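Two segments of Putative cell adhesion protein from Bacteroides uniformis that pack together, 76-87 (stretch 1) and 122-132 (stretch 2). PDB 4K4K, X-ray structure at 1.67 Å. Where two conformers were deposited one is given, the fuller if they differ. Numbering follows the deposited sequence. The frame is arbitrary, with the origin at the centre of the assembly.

Stretch 1 76-87: YFPVDASQRDFV
Stretch 2 122-132: KVEGKDKTDPK

The contact is a short antiparallel strand pair with the loops preceding Arg84 and following Lys126 packed together at one end of it. Strand 84-87 runs against strand 122-126 at 159° between N-to-C directions, with the axes 4.7 Å apart at closest approach. Two hydrogen-bonded pairs fix the register. Arg84 N to Lys126 O is 2.9 Å and Lys126 N to Arg84 O 3.0 Å; Phe86 N to Val123 O and Val123 N to Phe86 O are both 2.9 Å.

Between these pairs Asp85 alone faces two residues, Glu124 and Gly125: a beta bulge. Gly125 takes up the extra residue with phi/psi 62/46, a positive phi that favours glycine. Asp85, extended at -110/160, points its CB toward the partner; chi1 m (-50°) and chi2 -35° bring Asp85 OD1 to 3.0 Å from Gly125 N, a nearly straight hydrogen bond that ties down the bulge. Asp85 OD2 lies 4.1 Å from Glu124 OE2, a like-charge approach. A water donates to Asp85 OD2 (2.6 Å) and accepts from Lys122 NZ (2.8 Å), linking the acid to a lysine whose chi angles are t, t, m, t. Lys122 CE also packs 3.8 Å from Val87 CG1.

Arg84, Phe86, Val123 and Lys126 share one face of the sheet. Arg84 (m, m, t, -86°) folds back so that Arg84 NH1 donates to Gln83 O at 2.8 Å. Phe86 (chi1 m, chi2 83°) brings CE1 to 3.9 Å from Lys126 CB. Lys126 uses m, m, t, t to lead its end away, where Lys126 NZ forms a salt bridge with Asp130 OD2 at 2.9 Å and a hydrogen bond to Lys132 O at 3.0 Å. Lys126 CB is left to the aromatics: Phe77 CE1 is 3.7 Å from Lys126 CB.

Phe77, buried, points toward stretch 2 with chi1 -82° (m) and chi2 -89°. Asp127 O lies over one face of its ring, Lys126 O sits at the edge, and Phe77 CE2 reaches Pro131 CB at 3.5 Å.

Both loops contain type I turns, 78-81 and 127-130. Asp127, chi1 p, divides its carboxylate: Asp127 OD1 accepts from Thr129 N (2.8 Å) and Thr129 OG1 (2.5 Å) within its turn, while OD2 serves the other stretch. Gln83, with chi1 m, chi2 p and chi3 44°, brings NE2 to 3.1 Å from Asp127 OD2, which accepts its hydrogen bond. Asp80, also p, similarly uses OD1 for Ser82 N (2.9 Å) and Ser82 OG (2.6 Å).

Lys128 (p, t, -103°, t) runs along the first turn, with Lys128 CD 3.6 Å from Pro78 O. Lys128 NZ donates a hydrogen bond to Val79 O at 3.3 Å. A second water accepts from Lys128 N (3.0 Å) and donates to Pro78 O (2.9 Å) and Ser82 O (2.7 Å), joining the loops.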

# COMPACT_ATOMS: atom_id res chain seq x y z
N TYR A 76 -15.63 -22.68 -2.57
CA TYR A 76 -15.70 -24.05 -2.03
C TYR A 76 -14.60 -24.89 -2.60
O TYR A 76 -14.33 -24.82 -3.81
CB TYR A 76 -17.05 -24.72 -2.35
CG TYR A 76 -18.20 -24.05 -1.66
CD1 TYR A 76 -18.55 -24.37 -0.35
CD2 TYR A 76 -18.94 -23.06 -2.30
CE1 TYR A 76 -19.60 -23.73 0.31
CE2 TYR A 76 -19.98 -22.40 -1.66
CZ TYR A 76 -20.33 -22.75 -0.36
OH TYR A 76 -21.36 -22.09 0.25
N PHE A 77 -14.00 -25.74 -1.75
CA PHE A 77 -12.96 -26.65 -2.23
C PHE A 77 -13.54 -27.74 -3.13
O PHE A 77 -14.70 -28.12 -2.92
CB PHE A 77 -12.24 -27.28 -1.04
CG PHE A 77 -11.19 -26.36 -0.49
CD1 PHE A 77 -9.88 -26.39 -0.97
CD2 PHE A 77 -11.49 -25.47 0.54
CE1 PHE A 77 -8.90 -25.56 -0.44
CE2 PHE A 77 -10.52 -24.60 1.04
CZ PHE A 77 -9.22 -24.65 0.54
N PRO A 78 -12.75 -28.24 -4.12
CA PRO A 78 -13.24 -29.36 -4.96
C PRO A 78 -13.67 -30.55 -4.09
O PRO A 78 -12.94 -30.98 -3.18
CB PRO A 78 -12.03 -29.72 -5.82
CG PRO A 78 -11.19 -28.47 -5.85
CD PRO A 78 -11.37 -27.84 -4.49
N VAL A 79 -14.86 -31.09 -4.38
CA VAL A 79 -15.39 -32.22 -3.63
C VAL A 79 -14.49 -33.49 -3.77
O VAL A 79 -14.44 -34.29 -2.84
CB VAL A 79 -16.87 -32.53 -3.98
CG1 VAL A 79 -17.02 -33.05 -5.42
CG2 VAL A 79 -17.45 -33.52 -2.98
N ASP A 80 -13.75 -33.62 -4.89
CA ASP A 80 -12.85 -34.76 -5.11
C ASP A 80 -11.59 -34.73 -4.20
O ASP A 80 -10.74 -35.64 -4.31
CB ASP A 80 -12.46 -34.88 -6.59
CG ASP A 80 -11.61 -33.78 -7.18
OD1 ASP A 80 -11.21 -32.86 -6.43
OD2 ASP A 80 -11.32 -33.84 -8.40
N ALA A 81 -11.46 -33.70 -3.31
CA ALA A 81 -10.34 -33.53 -2.39
C ALA A 81 -9.01 -33.26 -3.14
O ALA A 81 -7.95 -33.40 -2.55
CB ALA A 81 -10.21 -34.73 -1.43
N SER A 82 -9.08 -32.80 -4.40
CA SER A 82 -7.88 -32.40 -5.14
C SER A 82 -7.43 -31.01 -4.61
O SER A 82 -8.24 -30.27 -4.02
CB SER A 82 -8.10 -32.40 -6.64
OG SER A 82 -9.06 -31.42 -6.97
N GLN A 83 -6.15 -30.68 -4.83
CA GLN A 83 -5.61 -29.44 -4.28
C GLN A 83 -5.75 -28.24 -5.24
O GLN A 83 -5.85 -28.39 -6.47
CB GLN A 83 -4.14 -29.62 -3.84
CG GLN A 83 -3.94 -30.65 -2.70
CD GLN A 83 -4.03 -32.08 -3.18
OE1 GLN A 83 -3.46 -32.44 -4.21
NE2 GLN A 83 -4.76 -32.93 -2.45
N ARG A 84 -5.72 -27.05 -4.65
CA ARG A 84 -5.81 -25.78 -5.35
C ARG A 84 -4.88 -24.80 -4.68
O ARG A 84 -4.51 -24.99 -3.51
CB ARG A 84 -7.26 -25.22 -5.34
CG ARG A 84 -8.29 -26.03 -6.15
CD ARG A 84 -8.00 -26.02 -7.66
NE ARG A 84 -9.05 -26.73 -8.39
CZ ARG A 84 -9.08 -28.04 -8.59
NH1 ARG A 84 -8.11 -28.81 -8.09
NH2 ARG A 84 -10.10 -28.60 -9.21
N ASP A 85 -4.52 -23.72 -5.40
CA ASP A 85 -3.70 -22.64 -4.85
C ASP A 85 -4.55 -21.42 -4.67
O ASP A 85 -5.61 -21.31 -5.29
CB ASP A 85 -2.52 -22.34 -5.78
CG ASP A 85 -1.75 -23.59 -6.18
OD1 ASP A 85 -1.63 -24.51 -5.33
OD2 ASP A 85 -1.27 -23.64 -7.32
N PHE A 86 -4.10 -20.48 -3.83
CA PHE A 86 -4.88 -19.30 -3.52
C PHE A 86 -4.03 -18.08 -3.59
O PHE A 86 -2.90 -18.10 -3.09
CB PHE A 86 -5.50 -19.42 -2.09
CG PHE A 86 -6.58 -20.48 -2.03
CD1 PHE A 86 -6.26 -21.82 -1.86
CD2 PHE A 86 -7.92 -20.14 -2.25
CE1 PHE A 86 -7.25 -22.81 -1.87
CE2 PHE A 86 -8.91 -21.12 -2.27
CZ PHE A 86 -8.58 -22.45 -2.08
N VAL A 87 -4.58 -17.01 -4.14
CA VAL A 87 -3.94 -15.70 -4.17
C VAL A 87 -4.99 -14.67 -3.79
O VAL A 87 -6.19 -14.93 -3.93
CB VAL A 87 -3.26 -15.34 -5.53
CG1 VAL A 87 -2.12 -16.30 -5.85
CG2 VAL A 87 -4.28 -15.29 -6.68
N LYS A 122 1.30 -16.37 -2.81
CA LYS A 122 0.51 -17.53 -3.19
C LYS A 122 0.59 -18.63 -2.09
O LYS A 122 1.68 -18.93 -1.59
CB LYS A 122 1.01 -18.10 -4.53
CG LYS A 122 0.13 -19.27 -5.01
CD LYS A 122 0.52 -19.80 -6.40
CE LYS A 122 0.07 -18.90 -7.53
NZ LYS A 122 0.44 -19.46 -8.86
N VAL A 123 -0.57 -19.18 -1.72
CA VAL A 123 -0.65 -20.31 -0.78
C VAL A 123 -0.96 -21.55 -1.62
O VAL A 123 -2.03 -21.63 -2.24
CB VAL A 123 -1.67 -20.08 0.36
CG1 VAL A 123 -1.77 -21.30 1.28
CG2 VAL A 123 -1.32 -18.81 1.13
N GLU A 124 -0.02 -22.49 -1.69
CA GLU A 124 -0.14 -23.66 -2.56
C GLU A 124 -0.64 -24.94 -1.88
O GLU A 124 -0.40 -25.16 -0.69
CB GLU A 124 1.22 -23.99 -3.19
CG GLU A 124 1.64 -23.00 -4.26
CD GLU A 124 2.77 -23.44 -5.17
OE1 GLU A 124 3.78 -23.98 -4.66
OE2 GLU A 124 2.66 -23.22 -6.40
N GLY A 125 -1.28 -25.80 -2.69
CA GLY A 125 -1.65 -27.16 -2.31
C GLY A 125 -2.61 -27.35 -1.16
O GLY A 125 -2.39 -28.22 -0.31
N LYS A 126 -3.69 -26.56 -1.15
CA LYS A 126 -4.73 -26.71 -0.15
C LYS A 126 -5.87 -27.55 -0.69
O LYS A 126 -6.21 -27.46 -1.86
CB LYS A 126 -5.26 -25.33 0.28
CG LYS A 126 -4.21 -24.47 1.00
CD LYS A 126 -4.09 -24.91 2.46
CE LYS A 126 -2.97 -24.29 3.25
NZ LYS A 126 -3.05 -24.71 4.68
N ASP A 127 -6.51 -28.33 0.17
CA ASP A 127 -7.66 -29.11 -0.23
C ASP A 127 -8.74 -29.09 0.88
O ASP A 127 -8.53 -28.52 1.94
CB ASP A 127 -7.25 -30.53 -0.63
CG ASP A 127 -6.59 -31.30 0.48
OD1 ASP A 127 -7.19 -31.41 1.57
OD2 ASP A 127 -5.44 -31.73 0.30
N LYS A 128 -9.88 -29.76 0.63
CA LYS A 128 -10.99 -29.77 1.59
C LYS A 128 -10.63 -30.38 2.95
O LYS A 128 -11.36 -30.12 3.90
CB LYS A 128 -12.22 -30.47 0.99
CG LYS A 128 -12.04 -31.98 0.78
CD LYS A 128 -13.22 -32.59 0.04
CE LYS A 128 -14.15 -33.34 0.96
NZ LYS A 128 -15.37 -33.79 0.25
N THR A 129 -9.54 -31.16 3.08
CA THR A 129 -9.17 -31.77 4.38
C THR A 129 -8.46 -30.74 5.28
O THR A 129 -8.33 -30.97 6.47
CB THR A 129 -8.34 -33.05 4.21
OG1 THR A 129 -7.04 -32.68 3.77
CG2 THR A 129 -8.98 -34.05 3.25
N ASP A 130 -8.04 -29.61 4.71
CA ASP A 130 -7.42 -28.52 5.46
C ASP A 130 -7.74 -27.21 4.72
O ASP A 130 -6.98 -26.74 3.87
CB ASP A 130 -5.91 -28.75 5.68
CG ASP A 130 -5.22 -27.57 6.35
OD1 ASP A 130 -5.78 -27.02 7.33
OD2 ASP A 130 -4.15 -27.16 5.84
N PRO A 131 -8.96 -26.69 4.96
CA PRO A 131 -9.44 -25.53 4.18
C PRO A 131 -8.97 -24.17 4.73
O PRO A 131 -9.48 -23.14 4.29
CB PRO A 131 -10.96 -25.67 4.32
CG PRO A 131 -11.13 -26.21 5.72
CD PRO A 131 -10.01 -27.21 5.87
N LYS A 132 -8.08 -24.17 5.71
CA LYS A 132 -7.62 -22.90 6.30
C LYS A 132 -6.49 -22.30 5.48
O LYS A 132 -5.48 -22.97 5.23
CB LYS A 132 -7.17 -23.09 7.76
CG LYS A 132 -8.24 -23.67 8.68
CD LYS A 132 -7.68 -23.95 10.08
CE LYS A 132 -7.34 -25.40 10.39
NZ LYS A 132 -6.31 -25.50 11.46
O HOH W 1 -10.32 -30.20 -2.27
O HOH W 2 -1.32 -21.61 -8.98